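Local coordinates for protein possible metal-dependent hydrolase (Veillonella parvula, PDB 3RPC) that is probably a metal-dependent hydrolase of the metallo-beta-lactamase superfamily, holding two zinc ions at the end of a beta sandwich, at residues T124-G129 with G152-A157; P161-V166 with P184-M189. One frame throughout, in Å; residues are numbered along the deposited sequence.

How the contacts relate
Contacts 1 and 2 lie in one mixed beta sheet, in the order 123-128, 152-156, 163-165, 186-190 across it, with their centres about 9 Å apart. They come in series along the chain, and the joining strands 152-156 and 163-165 are antiparallel neighbours. Backbone hydrogen bonds of V153 with L165 and F155 with V163 carry the ladder across. Pairing thus changes from antiparallel in contact 1 to parallel in contact 2. Helix 173-182 covers residues of both. Strands 123-128 and 163-165 lead at their C-terminal ends toward zinc ligands H132 and D168, the latter shared by both ions; the contacts are scaffold below the site, G152 and L165 about 11 Å from a zinc ion.

Contact 1. Residues T124-G129 with G152-A157; sequences TLRKTG and GVIFEA
R126 and E156 meet in a salt bridge above an antiparallel strand pair. The arginine grips the carboxylate side-on, with NE and NH2 each 2.9 Å from OE1 of E156. Both bonds converge on one oxygen: NE reaches it from above the carboxylate plane, NH2 from the syn side, and the two groups stand 83° apart. R126 is extended from CG to NE, which carries the guanidinium across to E156, and CG2 of T124 lies over the centre of one guanidinium face, 4.0 Å above its plane.

The backbone bonds form a ladder, regular where T124 and R126 pair with E156 and I154. At T128 and G152, where T128 N lies 2.9 Å from G152 O, both donors stand well above the carbonyl planes.

Apolar contacts divide between two faces. On the face that bears the salt bridge, but toward its other end, T128 CG2 touches I154 CG1 at 3.7 Å, their side chains crossing at about a right angle; helix 173-182 covers this face through F182 and A178. On the other, CD2 of L125 comes within 3.8 Å of CE1 of F155, whose ring also carries V153 CG1 over one face, toward the rim. F155 reaches on to F24, L17 and I19 of the second sheet, the face-to-face sheet packing of the metallo-beta-lactamase alpha-beta/beta-alpha sandwich.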
ATOM      1  N   THR A 124     -15.917  -7.438  11.401  1.00 20.18           N
ATOM      2  CA  THR A 124     -14.671  -7.667  10.685  1.00 17.45           C
ATOM      3  C   THR A 124     -13.979  -6.334  10.427  1.00 18.81           C
ATOM      4  O   THR A 124     -14.590  -5.402   9.901  1.00 20.39           O
ATOM      5  CB  THR A 124     -14.916  -8.403   9.349  1.00 19.78           C
ATOM      6  OG1 THR A 124     -15.544  -9.666   9.619  1.00 23.32           O
ATOM      7  CG2 THR A 124     -13.604  -8.645   8.631  1.00 23.14           C
ATOM      8  N   LEU A 125     -12.714  -6.245  10.816  1.00 16.93           N
ATOM      9  CA  LEU A 125     -11.910  -5.051  10.591  1.00 15.66           C
ATOM     10  C   LEU A 125     -10.872  -5.384   9.538  1.00 16.64           C
ATOM     11  O   LEU A 125     -10.072  -6.295   9.725  1.00 19.67           O
ATOM     12  CB  LEU A 125     -11.196  -4.603  11.871  1.00 17.88           C
ATOM     13  CG  LEU A 125     -12.029  -4.073  13.043  1.00 17.46           C
ATOM     14  CD1 LEU A 125     -12.639  -5.212  13.843  1.00 17.24           C
ATOM     15  CD2 LEU A 125     -11.186  -3.203  13.975  1.00 21.32           C
ATOM     16  N   ARG A 126     -10.881  -4.639   8.437  1.00 17.07           N
ATOM     17  CA  ARG A 126      -9.952  -4.913   7.349  1.00 17.17           C
ATOM     18  C   ARG A 126      -9.031  -3.724   7.160  1.00 16.51           C
ATOM     19  O   ARG A 126      -9.489  -2.585   7.042  1.00 18.81           O
ATOM     20  CB  ARG A 126     -10.701  -5.151   6.039  1.00 18.79           C
ATOM     21  CG  ARG A 126     -11.815  -6.160   6.087  1.00 20.46           C
ATOM     22  CD  ARG A 126     -12.338  -6.407   4.664  1.00 25.64           C
ATOM     23  NE  ARG A 126     -13.438  -7.365   4.629  1.00 24.74           N
ATOM     24  CZ  ARG A 126     -13.282  -8.685   4.644  1.00 36.22           C
ATOM     25  NH1 ARG A 126     -12.065  -9.212   4.691  1.00 30.91           N
ATOM     26  NH2 ARG A 126     -14.345  -9.480   4.617  1.00 42.10           N
ATOM     27  N   LYS A 127      -7.734  -3.980   7.121  1.00 15.43           N
ATOM     28  CA  LYS A 127      -6.780  -2.903   6.916  1.00 15.80           C
ATOM     29  C   LYS A 127      -6.785  -2.426   5.479  1.00 16.65           C
ATOM     30  O   LYS A 127      -6.759  -3.235   4.541  1.00 17.79           O
ATOM     31  CB  LYS A 127      -5.369  -3.330   7.322  1.00 16.11           C
ATOM     32  CG  LYS A 127      -4.330  -2.241   7.069  1.00 17.65           C
ATOM     33  CD  LYS A 127      -3.016  -2.506   7.780  1.00 19.73           C
ATOM     34  CE  LYS A 127      -2.262  -3.659   7.159  1.00 22.38           C
ATOM     35  NZ  LYS A 127      -1.053  -4.004   7.956  1.00 25.11           N
ATOM     36  N   THR A 128      -6.812  -1.115   5.299  1.00 14.27           N
ATOM     37  CA  THR A 128      -6.693  -0.541   3.960  1.00 14.86           C
ATOM     38  C   THR A 128      -5.383   0.233   3.860  1.00 16.67           C
ATOM     39  O   THR A 128      -4.824   0.683   4.876  1.00 14.23           O
ATOM     40  CB  THR A 128      -7.880   0.385   3.621  1.00 17.43           C
ATOM     41  OG1 THR A 128      -7.899   1.502   4.520  1.00 17.78           O
ATOM     42  CG2 THR A 128      -9.201  -0.371   3.735  1.00 18.12           C
ATOM     43  N   GLY A 129      -4.893   0.400   2.635  1.00 14.57           N
ATOM     44  CA  GLY A 129      -3.649   1.111   2.423  1.00 14.25           C
ATOM     45  C   GLY A 129      -3.794   2.619   2.367  1.00 14.85           C
ATOM     46  O   GLY A 129      -4.904   3.156   2.330  1.00 16.41           O
ATOM     47  N   GLY A 152      -6.051   2.822   6.781  1.00 14.10           N
ATOM     48  CA  GLY A 152      -7.475   2.996   6.980  1.00 13.67           C
ATOM     49  C   GLY A 152      -8.042   1.665   7.448  1.00 14.36           C
ATOM     50  O   GLY A 152      -7.319   0.660   7.526  1.00 14.50           O
ATOM     51  N   VAL A 153      -9.324   1.657   7.795  1.00 14.27           N
ATOM     52  CA  VAL A 153      -9.979   0.441   8.258  1.00 14.67           C
ATOM     53  C   VAL A 153     -11.376   0.351   7.657  1.00 16.06           C
ATOM     54  O   VAL A 153     -12.132   1.326   7.659  1.00 15.52           O
ATOM     55  CB  VAL A 153     -10.095   0.412   9.800  1.00 14.71           C
ATOM     56  CG1 VAL A 153     -10.702  -0.912  10.259  1.00 16.41           C
ATOM     57  CG2 VAL A 153      -8.731   0.637  10.436  1.00 15.58           C
ATOM     58  N   ILE A 154     -11.698  -0.821   7.120  1.00 14.19           N
ATOM     59  CA  ILE A 154     -13.056  -1.157   6.712  1.00 14.54           C
ATOM     60  C   ILE A 154     -13.706  -1.962   7.843  1.00 16.58           C
ATOM     61  O   ILE A 154     -13.127  -2.939   8.321  1.00 17.46           O
ATOM     62  CB  ILE A 154     -13.039  -1.987   5.401  1.00 15.85           C
ATOM     63  CG1 ILE A 154     -12.804  -1.069   4.192  1.00 20.09           C
ATOM     64  CG2 ILE A 154     -14.331  -2.776   5.237  1.00 19.51           C
ATOM     65  CD1 ILE A 154     -14.024  -0.257   3.787  1.00 20.91           C
ATOM     66  N   PHE A 155     -14.868  -1.514   8.314  1.00 17.11           N
ATOM     67  CA  PHE A 155     -15.626  -2.259   9.328  1.00 16.18           C
ATOM     68  C   PHE A 155     -16.854  -2.887   8.662  1.00 20.27           C
ATOM     69  O   PHE A 155     -17.659  -2.184   8.048  1.00 18.67           O
ATOM     70  CB  PHE A 155     -16.119  -1.348  10.467  1.00 14.72           C
ATOM     71  CG  PHE A 155     -15.029  -0.615  11.208  1.00 14.75           C
ATOM     72  CD1 PHE A 155     -14.620  -1.041  12.466  1.00 18.76           C
ATOM     73  CD2 PHE A 155     -14.445   0.520  10.673  1.00 15.65           C
ATOM     74  CE1 PHE A 155     -13.642  -0.352  13.167  1.00 16.65           C
ATOM     75  CE2 PHE A 155     -13.461   1.216  11.370  1.00 16.09           C
ATOM     76  CZ  PHE A 155     -13.053   0.775  12.615  1.00 16.91           C
ATOM     77  N   GLU A 156     -16.992  -4.204   8.777  1.00 17.55           N
ATOM     78  CA  GLU A 156     -18.143  -4.919   8.235  1.00 18.22           C
ATOM     79  C   GLU A 156     -18.830  -5.710   9.337  1.00 20.13           C
ATOM     80  O   GLU A 156     -18.169  -6.236  10.228  1.00 22.60           O
ATOM     81  CB  GLU A 156     -17.707  -5.887   7.141  1.00 19.94           C
ATOM     82  CG  GLU A 156     -17.131  -5.212   5.922  1.00 21.30           C
ATOM     83  CD  GLU A 156     -16.583  -6.206   4.917  1.00 27.87           C
ATOM     84  OE1 GLU A 156     -16.231  -7.334   5.324  1.00 34.05           O
ATOM     85  OE2 GLU A 156     -16.514  -5.867   3.722  1.00 31.96           O
ATOM     86  N   ALA A 157     -20.154  -5.798   9.271  1.00 19.39           N
ATOM     87  CA  ALA A 157     -20.910  -6.633  10.207  1.00 19.13           C
ATOM     88  C   ALA A 157     -22.281  -6.930   9.617  1.00 22.95           C
ATOM     89  O   ALA A 157     -22.787  -6.160   8.799  1.00 22.17           O
ATOM     90  CB  ALA A 157     -21.041  -5.945  11.566  1.00 19.37           C
TER

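Contact 2. Residues P161-V166 with P184-M189; sequences PTVYLV and PNVIIM
Y164 packs tightly against P184, the two side chains side by side and CB of one 3.5 Å from CB of the other. CG of Y164 is anti to its backbone N (chi1 -178°), and the ring that follows carries V166 CG2 over the centre of one face. That same methyl lies 3.7 Å from CG2 of I187, tying Y164, V166 and I187 into a close-packed group, with L179 of helix 173-182 against Y164, P184 and I187. The opposite face of the sheet is also apolar: V163 and V186 lie side by side, pointing the same way, and CG1 of V163 meets CD1 of I188 at 3.8 Å.

Toward 161-162 and 185 the contact becomes polar and more open, N185 being exposed. Its OD1 accepts from T162 N at 2.9 Å, in the carbonyl plane and on a lone pair. The carbonyl of T162 answers with two bonds, from N185 N at 2.8 Å and from V186 N at 3.1 Å. P161 adds an apolar touch here, CB to CG2 of V186.

Beyond this end the parallel ladder is regular: Y164 N to V186 O, I188 N to Y164 O and V166 N to I188 O. Helix 173-182 links the two adjacent parallel strands, a beta-alpha-beta crossover, and packs over the face with Y164, P184 and I187. The chemistry implies a division of labour: backbone bonds hold the strands in parallel register, apolar side chains line both faces, and the asparagine carboxamide, in place of a strand carbonyl, satisfies the T162 amide where the pairing begins.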
ATOM      1  N   PRO A 161     -24.254  -1.091   8.052  1.00 19.83           N
ATOM      2  CA  PRO A 161     -23.534  -0.411   6.975  1.00 22.56           C
ATOM      3  C   PRO A 161     -22.052  -0.724   7.069  1.00 20.08           C
ATOM      4  O   PRO A 161     -21.496  -0.774   8.163  1.00 20.56           O
ATOM      5  CB  PRO A 161     -23.776   1.079   7.269  1.00 19.68           C
ATOM      6  CG  PRO A 161     -24.101   1.131   8.738  1.00 21.54           C
ATOM      7  CD  PRO A 161     -24.852  -0.146   9.017  1.00 21.09           C
ATOM      8  N   THR A 162     -21.422  -0.954   5.925  1.00 17.73           N
ATOM      9  CA  THR A 162     -19.981  -1.078   5.889  1.00 17.00           C
ATOM     10  C   THR A 162     -19.398   0.319   6.025  1.00 17.36           C
ATOM     11  O   THR A 162     -19.801   1.235   5.313  1.00 17.15           O
ATOM     12  CB  THR A 162     -19.529  -1.720   4.583  1.00 18.76           C
ATOM     13  OG1 THR A 162     -19.970  -3.081   4.564  1.00 20.14           O
ATOM     14  CG2 THR A 162     -18.009  -1.668   4.453  1.00 18.40           C
ATOM     15  N   VAL A 163     -18.471   0.472   6.962  1.00 16.34           N
ATOM     16  CA  VAL A 163     -17.878   1.765   7.270  1.00 15.09           C
ATOM     17  C   VAL A 163     -16.416   1.793   6.843  1.00 15.38           C
ATOM     18  O   VAL A 163     -15.636   0.918   7.221  1.00 16.90           O
ATOM     19  CB  VAL A 163     -17.966   2.060   8.780  1.00 16.18           C
ATOM     20  CG1 VAL A 163     -17.332   3.400   9.103  1.00 18.09           C
ATOM     21  CG2 VAL A 163     -19.418   2.014   9.244  1.00 15.45           C
ATOM     22  N   TYR A 164     -16.044   2.809   6.060  1.00 14.57           N
ATOM     23  CA  TYR A 164     -14.663   2.974   5.609  1.00 13.97           C
ATOM     24  C   TYR A 164     -14.057   4.165   6.332  1.00 17.22           C
ATOM     25  O   TYR A 164     -14.395   5.313   6.040  1.00 16.48           O
ATOM     26  CB  TYR A 164     -14.628   3.201   4.088  1.00 14.21           C
ATOM     27  CG  TYR A 164     -13.254   3.340   3.455  1.00 14.13           C
ATOM     28  CD1 TYR A 164     -12.087   2.954   4.120  1.00 15.53           C
ATOM     29  CD2 TYR A 164     -13.128   3.870   2.175  1.00 14.96           C
ATOM     30  CE1 TYR A 164     -10.830   3.084   3.507  1.00 13.69           C
ATOM     31  CE2 TYR A 164     -11.901   4.008   1.576  1.00 14.50           C
ATOM     32  CZ  TYR A 164     -10.755   3.627   2.235  1.00 13.45           C
ATOM     33  OH  TYR A 164      -9.539   3.782   1.589  1.00 14.64           O
ATOM     34  N   LEU A 165     -13.186   3.888   7.299  1.00 14.30           N
ATOM     35  CA  LEU A 165     -12.380   4.910   7.950  1.00 12.77           C
ATOM     36  C   LEU A 165     -11.150   5.086   7.070  1.00 13.80           C
ATOM     37  O   LEU A 165     -10.240   4.266   7.072  1.00 15.76           O
ATOM     38  CB  LEU A 165     -11.989   4.433   9.349  1.00 14.35           C
ATOM     39  CG  LEU A 165     -11.108   5.339  10.195  1.00 15.83           C
ATOM     40  CD1 LEU A 165     -11.905   6.512  10.744  1.00 20.39           C
ATOM     41  CD2 LEU A 165     -10.520   4.518  11.348  1.00 17.20           C
ATOM     42  N   VAL A 166     -11.132   6.150   6.277  1.00 13.28           N
ATOM     43  CA  VAL A 166     -10.128   6.246   5.217  1.00 13.98           C
ATOM     44  C   VAL A 166      -8.709   6.453   5.759  1.00 14.54           C
ATOM     45  O   VAL A 166      -7.733   5.898   5.225  1.00 14.12           O
ATOM     46  CB  VAL A 166     -10.480   7.369   4.237  1.00 12.52           C
ATOM     47  CG1 VAL A 166      -9.432   7.450   3.114  1.00 14.20           C
ATOM     48  CG2 VAL A 166     -11.865   7.122   3.651  1.00 14.64           C
ATOM     49  N   PRO A 184     -18.170   0.577   0.613  1.00 16.28           N
ATOM     50  CA  PRO A 184     -18.642   1.130   1.887  1.00 18.89           C
ATOM     51  C   PRO A 184     -19.882   2.011   1.753  1.00 17.17           C
ATOM     52  O   PRO A 184     -20.025   2.765   0.777  1.00 18.23           O
ATOM     53  CB  PRO A 184     -17.448   1.951   2.388  1.00 16.05           C
ATOM     54  CG  PRO A 184     -16.639   2.252   1.149  1.00 17.49           C
ATOM     55  CD  PRO A 184     -16.825   1.060   0.250  1.00 17.34           C
ATOM     56  N   ASN A 185     -20.758   1.905   2.747  1.00 16.90           N
ATOM     57  CA  ASN A 185     -21.984   2.690   2.818  1.00 17.97           C
ATOM     58  C   ASN A 185     -21.790   3.980   3.605  1.00 18.27           C
ATOM     59  O   ASN A 185     -22.573   4.919   3.466  1.00 18.87           O
ATOM     60  CB  ASN A 185     -23.093   1.852   3.459  1.00 17.89           C
ATOM     61  CG  ASN A 185     -23.211   0.481   2.830  1.00 21.89           C
ATOM     62  OD1 ASN A 185     -22.889  -0.524   3.455  1.00 21.90           O
ATOM     63  ND2 ASN A 185     -23.654   0.433   1.579  1.00 23.89           N
ATOM     64  N   VAL A 186     -20.751   4.005   4.440  1.00 16.90           N
ATOM     65  CA  VAL A 186     -20.389   5.181   5.235  1.00 15.12           C
ATOM     66  C   VAL A 186     -18.896   5.397   5.069  1.00 15.51           C
ATOM     67  O   VAL A 186     -18.121   4.446   5.195  1.00 16.53           O
ATOM     68  CB  VAL A 186     -20.709   4.971   6.731  1.00 17.14           C
ATOM     69  CG1 VAL A 186     -20.276   6.190   7.566  1.00 16.88           C
ATOM     70  CG2 VAL A 186     -22.191   4.692   6.915  1.00 19.28           C
ATOM     71  N   ILE A 187     -18.489   6.626   4.766  1.00 14.76           N
ATOM     72  CA  ILE A 187     -17.086   6.906   4.489  1.00 14.38           C
ATOM     73  C   ILE A 187     -16.618   8.082   5.331  1.00 15.88           C
ATOM     74  O   ILE A 187     -17.088   9.205   5.147  1.00 18.29           O
ATOM     75  CB  ILE A 187     -16.881   7.201   2.985  1.00 15.25           C
ATOM     76  CG1 ILE A 187     -17.412   6.019   2.158  1.00 15.25           C
ATOM     77  CG2 ILE A 187     -15.408   7.496   2.677  1.00 16.01           C
ATOM     78  CD1 ILE A 187     -17.414   6.276   0.642  1.00 17.03           C
ATOM     79  N   ILE A 188     -15.714   7.815   6.269  1.00 13.38           N
ATOM     80  CA  ILE A 188     -15.222   8.834   7.187  1.00 15.28           C
ATOM     81  C   ILE A 188     -13.860   9.295   6.670  1.00 14.72           C
ATOM     82  O   ILE A 188     -12.919   8.499   6.604  1.00 15.50           O
ATOM     83  CB  ILE A 188     -15.095   8.271   8.621  1.00 14.99           C
ATOM     84  CG1 ILE A 188     -16.449   7.754   9.108  1.00 15.71           C
ATOM     85  CG2 ILE A 188     -14.570   9.332   9.569  1.00 16.24           C
ATOM     86  CD1 ILE A 188     -16.354   6.897  10.364  1.00 18.27           C
HETATM   87  N   MSE A 189     -13.774  10.572   6.289  1.00 15.17           N
HETATM   88  CA  MSE A 189     -12.613  11.124   5.591  1.00 13.67           C
HETATM   89  C   MSE A 189     -11.934  12.225   6.386  1.00 14.54           C
HETATM   90  O   MSE A 189     -12.610  13.061   6.993  1.00 15.90           O
HETATM   91  CB  MSE A 189     -13.056  11.750   4.266  1.00 17.29           C
HETATM   92  CG  MSE A 189     -13.913  10.874   3.378  1.00 19.01           C
HETATM   93 SE   MSE A 189     -14.490  11.907   1.820  0.66 18.42          SE
HETATM   94  CE  MSE A 189     -12.747  12.337   1.041  1.00 18.63           C
TER